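PDB 1PVM: CBS domain-containing protein from Thermoplasma acidophilum DSM 1728, which is of unknown function but pairs two CBS domains with a zinc-ribbon-like domain that binds a metal ion, probably iron or zinc in the cell. Local coordinates for residues S90-D93 with V94-A98. Numbering follows the deposited sequence.
Sequences SDYD and VKDVA
D93 is the N-cap of helix 94-104, and its carboxylate caps the start of the helix: OD2 accepts from the backbone N of K95 at 2.9 Å. The bond is fairly straight at the hydrogen (156°), yet the donor stands well above the carboxylate plane. A chi1 of 173°, which sets CG beside the carbonyl carbon, places the carboxylate over the start of the helix, and OD2 also lies tightly against K95 CB, 3.1 Å away. The K95 chain runs extended from there, so its NZ ends 6.9 Å from D93 OD2, too far for a salt bridge. D93 O accepts from V97 N at 3.2 Å, the first i to i+4 bond of the helix, and a weak bond from D96 N. Y92 packs alongside this turn. Its CD2 lies 3.4 Å from D96 CB, with ring and D96 carboxylate almost perpendicular, while Y92 CB rests on V97 CG2 at 3.7 Å. In the second CBS domain, the loop 90-93 carries the chain from strand 87-89 into helix 94-104. The N-terminal segment runs past it, M9 N bonding to D93 OD1 and V11 touching Y92 and V97; V94 and V97 meet L127 of helix 124-127, and A98 faces helix 133-145.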
ATOM      1  N   SER B  90       4.922   9.092 -22.792  1.00 12.00           N
ATOM      2  CA  SER B  90       3.496   9.328 -22.998  1.00 12.43           C
ATOM      3  C   SER B  90       2.892   8.597 -24.192  1.00 11.57           C
ATOM      4  O   SER B  90       1.675   8.439 -24.264  1.00 11.69           O
ATOM      5  CB  SER B  90       3.227  10.828 -23.136  1.00 12.00           C
ATOM      6  OG  SER B  90       3.895  11.363 -24.265  1.00 14.21           O
ATOM      7  N   ASP B  91       3.727   8.150 -25.125  1.00 12.52           N
ATOM      8  CA  ASP B  91       3.207   7.447 -26.295  1.00 13.21           C
ATOM      9  C   ASP B  91       3.160   5.926 -26.130  1.00 13.56           C
ATOM     10  O   ASP B  91       2.757   5.208 -27.040  1.00 14.36           O
ATOM     11  CB  ASP B  91       4.007   7.834 -27.548  1.00 14.99           C
ATOM     12  CG  ASP B  91       5.450   7.371 -27.498  1.00 19.70           C
ATOM     13  OD1 ASP B  91       5.946   7.020 -26.404  1.00 20.29           O
ATOM     14  OD2 ASP B  91       6.100   7.371 -28.568  1.00 21.15           O
ATOM     15  N   TYR B  92       3.554   5.439 -24.958  1.00 12.27           N
ATOM     16  CA  TYR B  92       3.525   4.003 -24.671  1.00 11.86           C
ATOM     17  C   TYR B  92       2.108   3.435 -24.726  1.00 11.19           C
ATOM     18  O   TYR B  92       1.151   4.086 -24.309  1.00 10.42           O
ATOM     19  CB  TYR B  92       4.069   3.729 -23.264  1.00 12.33           C
ATOM     20  CG  TYR B  92       5.542   3.413 -23.174  1.00 12.31           C
ATOM     21  CD1 TYR B  92       6.479   4.107 -23.933  1.00 14.51           C
ATOM     22  CD2 TYR B  92       6.003   2.445 -22.284  1.00 13.85           C
ATOM     23  CE1 TYR B  92       7.847   3.843 -23.808  1.00 15.61           C
ATOM     24  CE2 TYR B  92       7.360   2.177 -22.148  1.00 13.85           C
ATOM     25  CZ  TYR B  92       8.276   2.877 -22.910  1.00 15.64           C
ATOM     26  OH  TYR B  92       9.621   2.618 -22.767  1.00 18.32           O
ATOM     27  N   ASP B  93       1.980   2.219 -25.241  1.00 11.33           N
ATOM     28  CA  ASP B  93       0.689   1.551 -25.261  1.00 12.57           C
ATOM     29  C   ASP B  93       0.568   0.985 -23.847  1.00 11.73           C
ATOM     30  O   ASP B  93       1.584   0.770 -23.181  1.00 11.80           O
ATOM     31  CB  ASP B  93       0.680   0.393 -26.262  1.00 11.86           C
ATOM     32  CG  ASP B  93      -0.593  -0.423 -26.184  1.00 13.24           C
ATOM     33  OD1 ASP B  93      -1.661   0.122 -26.523  1.00 14.77           O
ATOM     34  OD2 ASP B  93      -0.539  -1.601 -25.776  1.00 13.66           O
ATOM     35  N   VAL B  94      -0.651   0.738 -23.381  1.00 12.59           N
ATOM     36  CA  VAL B  94      -0.821   0.199 -22.034  1.00 13.16           C
ATOM     37  C   VAL B  94      -0.027  -1.093 -21.858  1.00 14.29           C
ATOM     38  O   VAL B  94       0.453  -1.384 -20.762  1.00 14.04           O
ATOM     39  CB  VAL B  94      -2.315  -0.068 -21.685  1.00 13.42           C
ATOM     40  CG1 VAL B  94      -3.106   1.225 -21.747  1.00 12.97           C
ATOM     41  CG2 VAL B  94      -2.906  -1.121 -22.616  1.00 14.22           C
ATOM     42  N   LYS B  95       0.127  -1.860 -22.935  1.00 14.30           N
ATOM     43  CA  LYS B  95       0.871  -3.116 -22.868  1.00 16.40           C
ATOM     44  C   LYS B  95       2.333  -2.877 -22.482  1.00 14.67           C
ATOM     45  O   LYS B  95       2.906  -3.635 -21.699  1.00 13.03           O
ATOM     46  CB  LYS B  95       0.817  -3.845 -24.213  1.00 20.30           C
ATOM     47  CG  LYS B  95       1.707  -5.078 -24.257  1.00 26.56           C
ATOM     48  CD  LYS B  95       1.907  -5.604 -25.671  1.00 30.69           C
ATOM     49  CE  LYS B  95       2.879  -6.778 -25.672  1.00 33.10           C
ATOM     50  NZ  LYS B  95       3.186  -7.272 -27.045  1.00 36.85           N
ATOM     51  N   ASP B  96       2.924  -1.825 -23.042  1.00 13.35           N
ATOM     52  CA  ASP B  96       4.311  -1.458 -22.765  1.00 13.83           C
ATOM     53  C   ASP B  96       4.458  -0.968 -21.325  1.00 12.04           C
ATOM     54  O   ASP B  96       5.470  -1.218 -20.673  1.00 12.19           O
ATOM     55  CB  ASP B  96       4.762  -0.352 -23.721  1.00 18.01           C
ATOM     56  CG  ASP B  96       4.660  -0.762 -25.178  1.00 22.96           C
ATOM     57  OD1 ASP B  96       4.703   0.133 -26.050  1.00 27.27           O
ATOM     58  OD2 ASP B  96       4.544  -1.974 -25.452  1.00 24.49           O
ATOM     59  N   VAL B  97       3.446  -0.259 -20.837  1.00 11.14           N
ATOM     60  CA  VAL B  97       3.479   0.252 -19.474  1.00 10.42           C
ATOM     61  C   VAL B  97       3.394  -0.918 -18.499  1.00 10.29           C
ATOM     62  O   VAL B  97       4.103  -0.956 -17.495  1.00  9.73           O
ATOM     63  CB  VAL B  97       2.311   1.228 -19.217  1.00 10.86           C
ATOM     64  CG1 VAL B  97       2.402   1.796 -17.800  1.00  9.81           C
ATOM     65  CG2 VAL B  97       2.363   2.353 -20.232  1.00  9.65           C
ATOM     66  N   ALA B  98       2.529  -1.877 -18.807  1.00  9.68           N
ATOM     67  CA  ALA B  98       2.367  -3.054 -17.965  1.00  9.93           C
ATOM     68  C   ALA B  98       3.701  -3.786 -17.812  1.00  9.55           C
ATOM     69  O   ALA B  98       4.095  -4.155 -16.702  1.00  9.67           O
ATOM     70  CB  ALA B  98       1.319  -3.985 -18.566  1.00 10.47           C
TER